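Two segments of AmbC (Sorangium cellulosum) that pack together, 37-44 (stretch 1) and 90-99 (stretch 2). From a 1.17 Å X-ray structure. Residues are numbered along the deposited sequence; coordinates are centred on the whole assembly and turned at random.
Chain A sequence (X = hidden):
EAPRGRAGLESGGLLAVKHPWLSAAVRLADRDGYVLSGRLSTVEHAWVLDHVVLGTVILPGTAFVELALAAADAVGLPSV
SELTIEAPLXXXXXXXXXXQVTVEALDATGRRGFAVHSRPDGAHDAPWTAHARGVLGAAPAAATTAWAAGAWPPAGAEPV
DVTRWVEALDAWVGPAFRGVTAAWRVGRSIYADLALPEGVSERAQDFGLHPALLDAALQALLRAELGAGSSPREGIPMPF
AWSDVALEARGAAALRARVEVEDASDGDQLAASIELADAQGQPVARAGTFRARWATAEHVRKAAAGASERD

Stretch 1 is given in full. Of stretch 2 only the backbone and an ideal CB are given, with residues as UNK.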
# COMPACT_ATOMS: atom_id res chain seq x y z
N SER A 37 -6.37 -14.11 -11.99
CA SER A 37 -5.57 -15.13 -11.34
C SER A 37 -4.10 -14.84 -11.56
O SER A 37 -3.71 -14.28 -12.58
CB SER A 37 -5.89 -16.51 -11.93
OG SER A 37 -7.24 -16.85 -11.75
N GLY A 38 -3.28 -15.27 -10.61
CA GLY A 38 -1.86 -15.15 -10.81
C GLY A 38 -1.09 -15.84 -9.72
O GLY A 38 -1.61 -16.69 -8.99
N ARG A 39 0.19 -15.48 -9.64
CA ARG A 39 1.12 -16.16 -8.76
C ARG A 39 2.12 -15.14 -8.25
O ARG A 39 2.61 -14.31 -9.02
CB ARG A 39 1.91 -17.22 -9.53
CG ARG A 39 2.78 -18.14 -8.69
CD ARG A 39 3.13 -19.38 -9.51
NE ARG A 39 4.11 -20.24 -8.85
CZ ARG A 39 5.43 -20.06 -8.89
NH1 ARG A 39 5.94 -19.03 -9.56
NH2 ARG A 39 6.23 -20.90 -8.25
N LEU A 40 2.43 -15.21 -6.97
CA LEU A 40 3.42 -14.35 -6.34
C LEU A 40 4.52 -15.24 -5.80
O LEU A 40 4.32 -15.94 -4.80
CB LEU A 40 2.75 -13.55 -5.24
CG LEU A 40 3.41 -12.24 -4.87
CD1 LEU A 40 2.51 -11.46 -3.93
CD2 LEU A 40 4.76 -12.51 -4.26
N SER A 41 5.67 -15.25 -6.48
CA SER A 41 6.83 -16.02 -6.04
C SER A 41 7.78 -15.15 -5.22
O SER A 41 8.15 -14.06 -5.66
CB SER A 41 7.60 -16.52 -7.26
OG SER A 41 8.88 -16.98 -6.88
N THR A 42 8.17 -15.64 -4.05
CA THR A 42 9.15 -14.94 -3.22
C THR A 42 10.58 -15.22 -3.67
O THR A 42 11.51 -14.65 -3.09
CB THR A 42 8.97 -15.27 -1.73
OG1 THR A 42 9.28 -16.66 -1.50
CG2 THR A 42 7.55 -14.94 -1.22
N VAL A 43 10.76 -16.08 -4.66
CA VAL A 43 12.03 -16.18 -5.36
C VAL A 43 12.15 -15.08 -6.39
O VAL A 43 13.16 -14.37 -6.45
CB VAL A 43 12.17 -17.58 -6.00
CG1 VAL A 43 13.51 -17.72 -6.68
CG2 VAL A 43 11.98 -18.68 -4.95
N GLU A 44 11.12 -14.90 -7.22
CA GLU A 44 11.19 -13.87 -8.26
C GLU A 44 11.06 -12.48 -7.68
O GLU A 44 11.69 -11.54 -8.17
CB GLU A 44 10.09 -14.10 -9.30
CG GLU A 44 10.09 -15.48 -9.96
CD GLU A 44 8.80 -15.81 -10.70
OE1 GLU A 44 8.00 -14.88 -10.98
OE2 GLU A 44 8.56 -17.00 -10.99
N UNK A 90 0.88 -14.35 4.93
CA UNK A 90 2.17 -14.83 5.39
C UNK A 90 2.97 -15.28 4.19
O UNK A 90 2.45 -15.97 3.31
CB UNK A 90 2.02 -15.96 6.40
N UNK A 91 4.21 -14.90 4.14
CA UNK A 91 5.01 -15.16 2.94
C UNK A 91 5.93 -16.34 3.15
O UNK A 91 6.63 -16.39 4.17
CB UNK A 91 5.83 -13.92 2.55
N UNK A 92 6.02 -17.26 2.20
CA UNK A 92 6.98 -18.37 2.33
C UNK A 92 8.38 -17.86 2.07
O UNK A 92 8.58 -16.93 1.29
CB UNK A 92 6.64 -19.51 1.37
N UNK A 93 9.35 -18.49 2.75
CA UNK A 93 10.73 -18.03 2.63
C UNK A 93 11.29 -18.28 1.23
O UNK A 93 12.13 -17.50 0.76
CB UNK A 93 11.61 -18.72 3.67
N UNK A 94 10.83 -19.34 0.56
CA UNK A 94 11.30 -19.68 -0.77
C UNK A 94 10.21 -20.48 -1.47
O UNK A 94 10.31 -21.70 -1.64
CB UNK A 94 12.61 -20.46 -0.71
N UNK A 95 9.15 -19.80 -1.87
CA UNK A 95 8.03 -20.47 -2.49
C UNK A 95 7.13 -19.47 -3.15
O UNK A 95 7.54 -18.36 -3.48
CB UNK A 95 7.25 -21.30 -1.47
N UNK A 96 5.88 -19.87 -3.35
CA UNK A 96 4.94 -19.02 -4.06
C UNK A 96 3.53 -19.23 -3.53
O UNK A 96 3.21 -20.27 -2.95
CB UNK A 96 4.99 -19.30 -5.56
N UNK A 97 2.72 -18.20 -3.70
CA UNK A 97 1.29 -18.30 -3.44
C UNK A 97 0.55 -18.01 -4.73
O UNK A 97 0.99 -17.22 -5.58
CB UNK A 97 0.85 -17.34 -2.33
N UNK A 98 -0.58 -18.65 -4.88
CA UNK A 98 -1.49 -18.35 -5.96
C UNK A 98 -2.42 -17.25 -5.48
O UNK A 98 -2.84 -17.24 -4.32
CB UNK A 98 -2.27 -19.59 -6.40
N UNK A 99 -2.76 -16.34 -6.38
CA UNK A 99 -3.62 -15.22 -6.09
C UNK A 99 -4.91 -15.31 -6.89
O UNK A 99 -4.94 -15.84 -8.01
CB UNK A 99 -2.90 -13.90 -6.38

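Position 90 has nothing of stretch 1 within 5.5 Å of its ideal CB, so the contact does not restrict its side chain. The residue is A90.

Position 91 points its CB toward stretch 1, 4.3 Å from T42 CG2. A methyl group is what stretch 1 offers here, so an apolar side chain would suit, branched or not. The residue is L91. With chi1 m and chi2 t, its CD2 comes 4.0 Å from T42 CG2.

Position 92 has phi -74° and psi 148°, which many residues can adopt. The CB points sideways. The backbone matters more: the carbonyl O of 92 lies 2.9 Å from T42 OG1, close enough to accept its proton. This contact does not select the side chain. The residue is P92, and its CD packs 3.8 Å from T42 CG2.

Position 93 turns its CB away, into space that stretch 1 does not fill. Stretch 1 sets no preference here; many side chains would do. It is A93. Its carbonyl takes part through water 2, which donates to A93 O at 3.2 Å and to T42 O at 2.7 Å.

Position 94 also points its CB away, yet the ideal CB is 4.6 Å from V43 CG2. A long side chain with an aliphatic stem could follow the valine. The residue is R94. Its CG lies 3.8 Å from V43 CG2, and its guanidinium sits obliquely to that methyl.

Position 95 has phi -166° and psi -158°, an extended backbone that suits glycine well. A CB here would point away, 5.1 Å from T42 OG1, so no clash with stretch 1 demands its absence. The residue is G95. T42 N donates to G95 O at 2.8 Å. T42 OG1 is also 3.1 Å from G95 O, so its one proton has two carbonyls in reach, this one and that of 92.

Position 96 begins the strand and is a non-hydrogen-bonded partner of S41, with CA atoms 4.1 Å apart. Its ideal CB is 3.4 Å from R39 NH2 and 3.8 Å from S41 CA. Such close neighbours favour a small side chain. The residue is A96, whose methyl lies over one face of the R39 guanidinium.

Position 97 pairs with L40 through two hydrogen bonds, L40 N to the O of 97, 2.8 Å, and the N of 97 to L40 O, 3.0 Å. Its CB shares a face with L40, so valine, isoleucine or leucine would suit. It is V97, with CG2 3.9 Å from L40 CB.

Position 98 shares the face of R39 and S41. Its ideal CB is 3.9 Å from G38 O; a strand position here can take a beta-branched or a polar side chain. It is T98, whose CG2 lies 3.4 Å from G38 O.

Position 99 is bonded to G38 both ways: G38 N to the O of 99, 3.1 Å, and the N of 99 to G38 O, 2.9 Å. Glycine opposite leaves room, and L40 on the same face favours a larger apolar group. The residue is L99, whose CD1 reaches L40 CB at 4.1 Å.

Stretch 2, residues 90-99: ALPARGAVTL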
# COMPACT_ATOMS: atom_id res chain seq x y z
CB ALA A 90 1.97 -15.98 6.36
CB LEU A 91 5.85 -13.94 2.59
CG LEU A 91 5.07 -12.73 2.06
CD1 LEU A 91 5.93 -11.48 2.10
CD2 LEU A 91 4.55 -13.00 0.65
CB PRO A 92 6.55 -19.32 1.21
CG PRO A 92 6.03 -18.40 0.16
CD PRO A 92 5.34 -17.27 0.89
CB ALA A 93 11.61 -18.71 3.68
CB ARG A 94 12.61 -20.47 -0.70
CG ARG A 94 13.16 -20.89 -2.06
CD ARG A 94 14.58 -21.43 -1.98
NE ARG A 94 15.52 -20.43 -1.48
CZ ARG A 94 16.13 -19.52 -2.23
NH1 ARG A 94 15.92 -19.47 -3.54
NH2 ARG A 94 16.96 -18.65 -1.66
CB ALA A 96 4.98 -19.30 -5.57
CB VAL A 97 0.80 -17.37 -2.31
CG1 VAL A 97 1.48 -17.70 -1.00
CG2 VAL A 97 1.04 -15.94 -2.68
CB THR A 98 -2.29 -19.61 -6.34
OG1 THR A 98 -1.39 -20.65 -6.71
CG2 THR A 98 -3.16 -19.36 -7.53
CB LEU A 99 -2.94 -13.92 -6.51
CG LEU A 99 -1.60 -13.60 -5.83
CD1 LEU A 99 -1.03 -12.31 -6.40
CD2 LEU A 99 -1.83 -13.46 -4.36
O HOH W 1 -6.89 -17.78 -9.18
O HOH W 2 13.45 -16.02 -1.79
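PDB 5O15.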